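USG-1 protein homolog (Pseudomonas aeruginosa, PDB 2HJS) is of unknown function but probably acts as an NAD- or NADP-dependent oxidoreductase on aldehyde or oxo groups and forms a dimer. Local coordinates at residues Ala133-Leu138 with Asp246-Val250; Thr157-Ser163 with Cys237-Phe243; Tyr281-Val285 with Trp312-Asp316. All coordinates share one frame. Numbering follows the deposited sequence.

In the fold
Long loops can be closed on a single sheet, and this chain closes three on a six-stranded one. From the N terminus, a seven-stranded sheet comes first; Ala133-Leu138 then opens contact 1, which Asp246-Val250 completes 108 residues later by laying helix 133-145 on strand 246-254. Within that span lies contact 2, where strands 151-160 and 233-239 pair at the edge of the sheet within this chain, so the two closures are nested. Contact 3 follows in series, a 26-residue loop bringing strand 308-315 up against Tyr281-Val285. Strand 246-254 runs between 151-160 and 308-315, hydrogen-bonding to both, and all three contacts touch the second subunit of the dimer.

Contact 1. Residues Ala133-Leu138 with Asp246-Val250; sequences AVAAEL and DSLSV
Packing of a helix on a sheet often rests on alternate strand residues, and Asp246, Leu248 and Val250 illustrate it. The strand Asp246-Val250 is extended, with phi from -97° (Asp246) to -118° (Ser247) and psi from 116° (Ser247) to 138° (Val250), and the CA-to-CB bonds of Asp246, Leu248 and Val250 point toward the first turns of a regular alpha helix, Ala133-Leu138. The short axes approach to 9.6 Å and cross at -53°, with Val134 CA 6.8 Å from Asp246 CA and Leu138 CA 7.9 Å from Leu248 CA.

Leu248, with the largest buried area, adopts the mt rotamer and enters the space between successive helical turns: its CD2 lies 4.0 Å from CG1 of Val134 (chi1 t), and its CD1 lies 4.0 Å from the backbone N of Leu138 and 4.3 Å from Glu137 CB. Asp246, chi1 m, is the polar counterpart. Its OD2 sits 3.4 Å from Ala133 CB and 3.6 Å from Val134 CG2, and only 2.5 Å from OE1 of Glu137, so two buried acids meet where the helix begins. Glu137 takes chi1 m and chi2 near 145°, which folds its carboxylate back beside the first turn. Leu138, in the tp rotamer, leaves the helix sideways but brings CD1 to 3.7 Å from Val250 CG2.

On the same face of the sheet, Val134 also rests on Leu160 of strand 151-160, helix 213-225 covers Val134 and Leu138, and helix 317-336 borders Ala133 and Asp246 through Asn317; strand 246-254 itself is hydrogen-bonded between strands 151-160 and 308-315.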
loop_
_atom_site.group_PDB
_atom_site.type_symbol
_atom_site.label_atom_id
_atom_site.label_comp_id
_atom_site.label_asym_id
_atom_site.label_seq_id
_atom_site.Cartn_x
_atom_site.Cartn_y
_atom_site.Cartn_z
ATOM N N ALA A 133 -15.644 -0.735 7.093
ATOM C CA ALA A 133 -15.489 -1.376 5.801
ATOM C C ALA A 133 -14.281 -2.309 5.721
ATOM O O ALA A 133 -14.395 -3.446 5.222
ATOM C CB ALA A 133 -15.414 -0.326 4.675
ATOM N N VAL A 134 -13.122 -1.844 6.193
ATOM C CA VAL A 134 -11.917 -2.663 6.031
ATOM C C VAL A 134 -12.026 -3.989 6.796
ATOM O O VAL A 134 -11.701 -5.043 6.247
ATOM C CB VAL A 134 -10.628 -1.906 6.439
ATOM C CG1 VAL A 134 -9.436 -2.878 6.534
ATOM C CG2 VAL A 134 -10.336 -0.814 5.417
ATOM N N ALA A 135 -12.474 -3.932 8.050
ATOM C CA ALA A 135 -12.647 -5.133 8.842
ATOM C C ALA A 135 -13.713 -6.048 8.208
ATOM O O ALA A 135 -13.566 -7.280 8.216
ATOM C CB ALA A 135 -13.058 -4.781 10.259
ATOM N N ALA A 136 -14.766 -5.449 7.660
ATOM C CA ALA A 136 -15.854 -6.235 7.047
ATOM C C ALA A 136 -15.352 -6.993 5.856
ATOM O O ALA A 136 -15.684 -8.160 5.686
ATOM C CB ALA A 136 -17.041 -5.325 6.632
ATOM N N GLU A 137 -14.534 -6.331 5.039
ATOM C CA GLU A 137 -14.017 -6.931 3.798
ATOM C C GLU A 137 -12.930 -7.979 4.066
ATOM O O GLU A 137 -12.900 -9.029 3.437
ATOM C CB GLU A 137 -13.543 -5.841 2.826
ATOM C CG GLU A 137 -14.687 -4.896 2.447
ATOM C CD GLU A 137 -14.254 -3.433 2.242
ATOM O OE1 GLU A 137 -13.058 -3.087 2.477
ATOM O OE2 GLU A 137 -15.137 -2.631 1.843
ATOM N N LEU A 138 -12.039 -7.698 5.011
ATOM C CA LEU A 138 -11.091 -8.702 5.458
ATOM C C LEU A 138 -11.839 -9.969 5.921
ATOM O O LEU A 138 -11.546 -11.076 5.451
ATOM C CB LEU A 138 -10.243 -8.173 6.612
ATOM C CG LEU A 138 -9.121 -9.104 7.100
ATOM C CD1 LEU A 138 -8.136 -9.436 5.978
ATOM C CD2 LEU A 138 -8.374 -8.500 8.309
ATOM N N ASP A 246 -11.572 0.230 -0.948
ATOM C CA ASP A 246 -10.448 -0.264 -0.135
ATOM C C ASP A 246 -9.635 -1.254 -0.957
ATOM O O ASP A 246 -10.224 -2.080 -1.637
ATOM C CB ASP A 246 -10.961 -0.996 1.106
ATOM C CG ASP A 246 -11.695 -0.084 2.059
ATOM O OD1 ASP A 246 -11.324 1.120 2.202
ATOM O OD2 ASP A 246 -12.654 -0.588 2.673
ATOM N N SER A 247 -8.305 -1.156 -0.909
ATOM C CA SER A 247 -7.397 -2.119 -1.530
ATOM C C SER A 247 -6.542 -2.775 -0.426
ATOM O O SER A 247 -5.773 -2.095 0.238
ATOM C CB SER A 247 -6.475 -1.421 -2.547
ATOM O OG SER A 247 -7.240 -0.710 -3.517
ATOM N N LEU A 248 -6.679 -4.081 -0.226
ATOM C CA LEU A 248 -6.029 -4.735 0.907
ATOM C C LEU A 248 -4.991 -5.748 0.441
ATOM O O LEU A 248 -5.275 -6.553 -0.435
ATOM C CB LEU A 248 -7.057 -5.468 1.784
ATOM C CG LEU A 248 -8.363 -4.739 2.159
ATOM C CD1 LEU A 248 -9.208 -5.631 3.067
ATOM C CD2 LEU A 248 -8.050 -3.409 2.850
ATOM N N SER A 249 -3.804 -5.706 1.040
ATOM C CA SER A 249 -2.803 -6.729 0.813
ATOM C C SER A 249 -2.640 -7.540 2.097
ATOM O O SER A 249 -2.260 -7.023 3.141
ATOM C CB SER A 249 -1.483 -6.103 0.370
ATOM O OG SER A 249 -0.505 -7.118 0.265
ATOM N N VAL A 250 -2.970 -8.823 2.002
ATOM C CA VAL A 250 -3.048 -9.712 3.153
ATOM C C VAL A 250 -1.998 -10.814 3.022
ATOM O O VAL A 250 -1.794 -11.333 1.933
ATOM C CB VAL A 250 -4.481 -10.321 3.240
ATOM C CG1 VAL A 250 -4.625 -11.286 4.428
ATOM C CG2 VAL A 250 -5.573 -9.194 3.321
#

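Contact 2. Residues Thr157-Ser163 with Cys237-Phe243; sequences TACLSVS and CIQAPVF
A parallel strand pair at the edge of the dimerisation-domain sheet within this chain shows how pairing can outlast the strands. Both are extended (phi -95° to -113°), axes 27° apart, and Ala158, Cys159 and Leu160 face Cys237, Ile238 and Gln239 at CA-CA distances of 4.7, 4.9 and 5.0 Å. The ladder runs Ile238 N to Ala158 O, Leu160 N to Ile238 O and Ala240 N to Leu160 O, each 2.8 Å. Helix 213-225 lies in the connection between these strands and packs on Cys237, as in a beta-alpha-beta crossover; on that face Cys237 SG meets Ala158 CB (3.9 Å) and Cys237 CB meets Leu160 CD1 (4.1 Å). Cys159 and Ile238 project from the other face toward the second subunit, Ile238 CD1 3.6 Å from Thr157 CG2, and Thr157 OG1 hydrogen-bonds Thr157 OG1 of that subunit. An inverse gamma turn centred on Pro241 redirects the chain: Val162 N reaches Val242 O (2.8 Å) and Ser163 N Phe243 O (3.0 Å).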
loop_
_atom_site.group_PDB
_atom_site.type_symbol
_atom_site.label_atom_id
_atom_site.label_comp_id
_atom_site.label_asym_id
_atom_site.label_seq_id
_atom_site.Cartn_x
_atom_site.Cartn_y
_atom_site.Cartn_z
ATOM N N THR A 157 -1.964 -4.910 5.168
ATOM C CA THR A 157 -1.656 -3.538 4.782
ATOM C C THR A 157 -2.865 -3.031 3.999
ATOM O O THR A 157 -3.135 -3.495 2.897
ATOM C CB THR A 157 -0.405 -3.437 3.897
ATOM O OG1 THR A 157 0.715 -3.996 4.592
ATOM C CG2 THR A 157 -0.100 -1.975 3.549
ATOM N N ALA A 158 -3.587 -2.077 4.563
ATOM C CA ALA A 158 -4.787 -1.579 3.926
ATOM C C ALA A 158 -4.516 -0.230 3.294
ATOM O O ALA A 158 -4.068 0.685 3.979
ATOM C CB ALA A 158 -5.915 -1.467 4.956
ATOM N N CYS A 159 -4.754 -0.111 1.994
ATOM C CA CYS A 159 -4.612 1.168 1.290
ATOM C C CYS A 159 -5.984 1.774 1.114
ATOM O O CYS A 159 -6.812 1.263 0.338
ATOM C CB CYS A 159 -3.936 0.977 -0.055
ATOM S SG CYS A 159 -2.264 0.264 0.134
ATOM N N LEU A 160 -6.233 2.839 1.867
ATOM C CA LEU A 160 -7.559 3.421 1.978
ATOM C C LEU A 160 -7.688 4.567 0.979
ATOM O O LEU A 160 -6.757 5.348 0.811
ATOM C CB LEU A 160 -7.783 3.949 3.407
ATOM C CG LEU A 160 -8.381 2.996 4.456
ATOM C CD1 LEU A 160 -7.611 1.753 4.603
ATOM C CD2 LEU A 160 -8.520 3.676 5.844
ATOM N N SER A 161 -8.839 4.657 0.327
ATOM C CA SER A 161 -9.169 5.807 -0.525
ATOM C C SER A 161 -9.591 6.997 0.339
ATOM O O SER A 161 -9.921 6.820 1.519
ATOM C CB SER A 161 -10.342 5.435 -1.418
ATOM O OG SER A 161 -11.523 5.288 -0.643
ATOM N N VAL A 162 -9.610 8.199 -0.234
ATOM C CA VAL A 162 -10.022 9.389 0.517
ATOM C C VAL A 162 -11.497 9.412 0.920
ATOM O O VAL A 162 -11.874 10.171 1.814
ATOM C CB VAL A 162 -9.668 10.722 -0.203
ATOM C CG1 VAL A 162 -8.169 10.918 -0.212
ATOM C CG2 VAL A 162 -10.279 10.796 -1.613
ATOM N N SER A 163 -12.338 8.615 0.246
ATOM C CA SER A 163 -13.753 8.509 0.646
ATOM C C SER A 163 -13.875 7.947 2.070
ATOM O O SER A 163 -14.900 8.099 2.696
ATOM C CB SER A 163 -14.552 7.646 -0.323
ATOM O OG SER A 163 -14.100 6.303 -0.257
ATOM N N CYS A 237 -2.862 0.915 8.170
ATOM C CA CYS A 237 -3.717 1.621 7.216
ATOM C C CYS A 237 -3.008 2.833 6.648
ATOM O O CYS A 237 -2.615 3.749 7.376
ATOM C CB CYS A 237 -5.053 2.031 7.837
ATOM S SG CYS A 237 -6.034 0.598 8.284
ATOM N N ILE A 238 -2.887 2.832 5.331
ATOM C CA ILE A 238 -2.201 3.870 4.591
ATOM C C ILE A 238 -3.268 4.659 3.848
ATOM O O ILE A 238 -4.295 4.102 3.453
ATOM C CB ILE A 238 -1.230 3.197 3.591
ATOM C CG1 ILE A 238 -0.040 2.637 4.346
ATOM C CG2 ILE A 238 -0.753 4.136 2.480
ATOM C CD1 ILE A 238 0.600 1.515 3.516
ATOM N N GLN A 239 -3.035 5.953 3.672
ATOM C CA GLN A 239 -3.948 6.781 2.893
ATOM C C GLN A 239 -3.426 6.928 1.455
ATOM O O GLN A 239 -2.349 7.492 1.249
ATOM C CB GLN A 239 -4.033 8.168 3.517
ATOM C CG GLN A 239 -5.024 9.062 2.824
ATOM C CD GLN A 239 -6.369 8.866 3.392
ATOM O OE1 GLN A 239 -6.646 9.309 4.512
ATOM N NE2 GLN A 239 -7.231 8.159 2.655
ATOM N N ALA A 240 -4.178 6.431 0.471
ATOM C CA ALA A 240 -3.733 6.490 -0.933
ATOM C C ALA A 240 -4.431 7.623 -1.667
ATOM O O ALA A 240 -5.559 7.995 -1.306
ATOM C CB ALA A 240 -4.010 5.148 -1.642
ATOM N N PRO A 241 -3.773 8.193 -2.704
ATOM C CA PRO A 241 -4.498 9.239 -3.433
ATOM C C PRO A 241 -5.494 8.608 -4.433
ATOM O O PRO A 241 -5.307 8.678 -5.656
ATOM C CB PRO A 241 -3.379 10.005 -4.134
ATOM C CG PRO A 241 -2.291 8.933 -4.371
ATOM C CD PRO A 241 -2.426 7.941 -3.260
ATOM N N VAL A 242 -6.516 7.939 -3.894
ATOM C CA VAL A 242 -7.559 7.336 -4.731
ATOM C C VAL A 242 -8.896 7.775 -4.175
ATOM O O VAL A 242 -8.996 8.055 -2.983
ATOM C CB VAL A 242 -7.394 5.763 -4.957
ATOM C CG1 VAL A 242 -5.939 5.289 -4.800
ATOM C CG2 VAL A 242 -8.306 4.951 -4.173
ATOM N N PHE A 243 -9.913 7.899 -5.020
ATOM C CA PHE A 243 -11.202 8.446 -4.537
ATOM C C PHE A 243 -12.043 7.464 -3.725
ATOM O O PHE A 243 -12.447 7.780 -2.612
ATOM C CB PHE A 243 -12.023 9.030 -5.682
ATOM C CG PHE A 243 -11.445 10.298 -6.244
ATOM C CD1 PHE A 243 -10.848 10.297 -7.488
ATOM C CD2 PHE A 243 -11.484 11.488 -5.511
ATOM C CE1 PHE A 243 -10.297 11.471 -8.033
ATOM C CE2 PHE A 243 -10.927 12.669 -6.040
ATOM C CZ PHE A 243 -10.335 12.658 -7.302
#

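Contact 3. Residues Tyr281-Val285 with Trp312-Asp316; sequences YPTVV and WIVSD
Trp312 takes chi1 near 163° (t) and chi2 near -96°, a conformation that swings its indole from the strand up to the loop Tyr281-Val285. NE1 donates a hydrogen bond to Pro282 O, 2.9 Å away and near the ring plane, and Trp312 CD1 lies 3.9 Å from CD of the same proline. Two residues on, the alternation of the strand points Val314 toward the loop as well. With chi1 m, Val314 places CG2 close to the loop: Val314 CG2 is 3.6 Å from Pro282 CB, and Val314 CG2 is 3.8 Å from Thr283 C. Val284, also m, sets CG1 3.9 Å from Val314 CB; Val284 CA and Val314 CA, 5.8 Å apart, are the nearest CA pair.

The principle is a loop-to-helix junction seated on a sheet of the dimerisation domain, the CA direction from Pro282 to Val284 inclined 45° to that from Trp312 to Ser315. Thr283 turns away with chi1 p and is the N-cap of helix 284-288, OG1 bonding Gly286 N and also Asn198 of the second subunit. Asp316, chi1 t and just past the strand, is the N-cap of helix 317-336, its OD1 accepting from Arg319 N while OD2 accepts from Gly290 N.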
loop_
_atom_site.group_PDB
_atom_site.type_symbol
_atom_site.label_atom_id
_atom_site.label_comp_id
_atom_site.label_asym_id
_atom_site.label_seq_id
_atom_site.Cartn_x
_atom_site.Cartn_y
_atom_site.Cartn_z
ATOM N N TYR A 281 -5.871 -9.234 -12.194
ATOM C CA TYR A 281 -6.163 -8.755 -10.850
ATOM C C TYR A 281 -7.297 -7.725 -10.898
ATOM O O TYR A 281 -7.452 -7.020 -11.884
ATOM C CB TYR A 281 -4.889 -8.172 -10.180
ATOM C CG TYR A 281 -4.301 -6.997 -10.945
ATOM C CD1 TYR A 281 -4.721 -5.681 -10.693
ATOM C CD2 TYR A 281 -3.350 -7.209 -11.951
ATOM C CE1 TYR A 281 -4.213 -4.614 -11.428
ATOM C CE2 TYR A 281 -2.845 -6.164 -12.686
ATOM C CZ TYR A 281 -3.266 -4.865 -12.420
ATOM O OH TYR A 281 -2.738 -3.842 -13.172
ATOM N N PRO A 282 -8.090 -7.630 -9.819
ATOM C CA PRO A 282 -9.064 -6.554 -9.747
ATOM C C PRO A 282 -8.480 -5.255 -9.182
ATOM O O PRO A 282 -7.452 -5.274 -8.449
ATOM C CB PRO A 282 -10.100 -7.110 -8.787
ATOM C CG PRO A 282 -9.257 -7.906 -7.791
ATOM C CD PRO A 282 -8.136 -8.514 -8.635
ATOM N N THR A 283 -9.132 -4.138 -9.499
ATOM C CA THR A 283 -8.767 -2.844 -8.874
ATOM C C THR A 283 -10.026 -2.131 -8.378
ATOM O O THR A 283 -11.136 -2.481 -8.800
ATOM C CB THR A 283 -8.024 -1.889 -9.849
ATOM O OG1 THR A 283 -8.924 -1.506 -10.902
ATOM C CG2 THR A 283 -6.768 -2.533 -10.418
ATOM N N VAL A 284 -9.870 -1.132 -7.501
ATOM C CA VAL A 284 -11.059 -0.377 -7.033
ATOM C C VAL A 284 -11.768 0.375 -8.160
ATOM O O VAL A 284 -12.990 0.434 -8.185
ATOM C CB VAL A 284 -10.764 0.567 -5.822
ATOM C CG1 VAL A 284 -10.352 -0.263 -4.610
ATOM C CG2 VAL A 284 -9.708 1.631 -6.170
ATOM N N VAL A 285 -11.008 0.950 -9.082
ATOM C CA VAL A 285 -11.595 1.742 -10.166
ATOM C C VAL A 285 -12.217 0.829 -11.235
ATOM O O VAL A 285 -13.351 1.046 -11.663
ATOM C CB VAL A 285 -10.557 2.662 -10.840
ATOM C CG1 VAL A 285 -11.081 3.148 -12.200
ATOM C CG2 VAL A 285 -10.220 3.850 -9.912
ATOM N N TRP A 312 -5.076 -10.431 -2.372
ATOM C CA TRP A 312 -5.317 -9.018 -2.644
ATOM C C TRP A 312 -6.820 -8.853 -2.736
ATOM O O TRP A 312 -7.479 -9.604 -3.426
ATOM C CB TRP A 312 -4.624 -8.619 -3.941
ATOM C CG TRP A 312 -5.075 -7.318 -4.599
ATOM C CD1 TRP A 312 -5.999 -7.186 -5.624
ATOM C CD2 TRP A 312 -4.588 -5.988 -4.328
ATOM N NE1 TRP A 312 -6.104 -5.858 -5.983
ATOM C CE2 TRP A 312 -5.260 -5.107 -5.205
ATOM C CE3 TRP A 312 -3.660 -5.456 -3.417
ATOM C CZ2 TRP A 312 -5.004 -3.726 -5.231
ATOM C CZ3 TRP A 312 -3.419 -4.078 -3.431
ATOM C CH2 TRP A 312 -4.088 -3.234 -4.348
ATOM N N ILE A 313 -7.365 -7.902 -1.984
ATOM C CA ILE A 313 -8.810 -7.754 -1.853
ATOM C C ILE A 313 -9.195 -6.330 -2.252
ATOM O O ILE A 313 -8.563 -5.370 -1.816
ATOM C CB ILE A 313 -9.261 -8.011 -0.387
ATOM C CG1 ILE A 313 -8.776 -9.384 0.106
ATOM C CG2 ILE A 313 -10.798 -7.843 -0.264
ATOM C CD1 ILE A 313 -8.973 -9.602 1.616
ATOM N N VAL A 314 -10.198 -6.181 -3.111
ATOM C CA VAL A 314 -10.711 -4.838 -3.372
ATOM C C VAL A 314 -12.209 -4.838 -3.226
ATOM O O VAL A 314 -12.891 -5.783 -3.632
ATOM C CB VAL A 314 -10.241 -4.199 -4.746
ATOM C CG1 VAL A 314 -8.663 -3.988 -4.792
ATOM C CG2 VAL A 314 -10.742 -4.958 -5.951
ATOM N N SER A 315 -12.718 -3.780 -2.619
ATOM C CA SER A 315 -14.149 -3.675 -2.344
ATOM C C SER A 315 -14.558 -2.216 -2.266
ATOM O O SER A 315 -13.735 -1.338 -1.925
ATOM C CB SER A 315 -14.456 -4.329 -0.997
ATOM O OG SER A 315 -15.835 -4.708 -0.932
ATOM N N ASP A 316 -15.823 -1.973 -2.568
ATOM C CA ASP A 316 -16.440 -0.664 -2.416
ATOM C C ASP A 316 -16.734 -0.430 -0.921
ATOM O O ASP A 316 -17.682 -0.995 -0.357
ATOM C CB ASP A 316 -17.718 -0.591 -3.277
ATOM C CG ASP A 316 -18.356 0.786 -3.280
ATOM O OD1 ASP A 316 -18.165 1.546 -2.289
ATOM O OD2 ASP A 316 -19.067 1.100 -4.271
#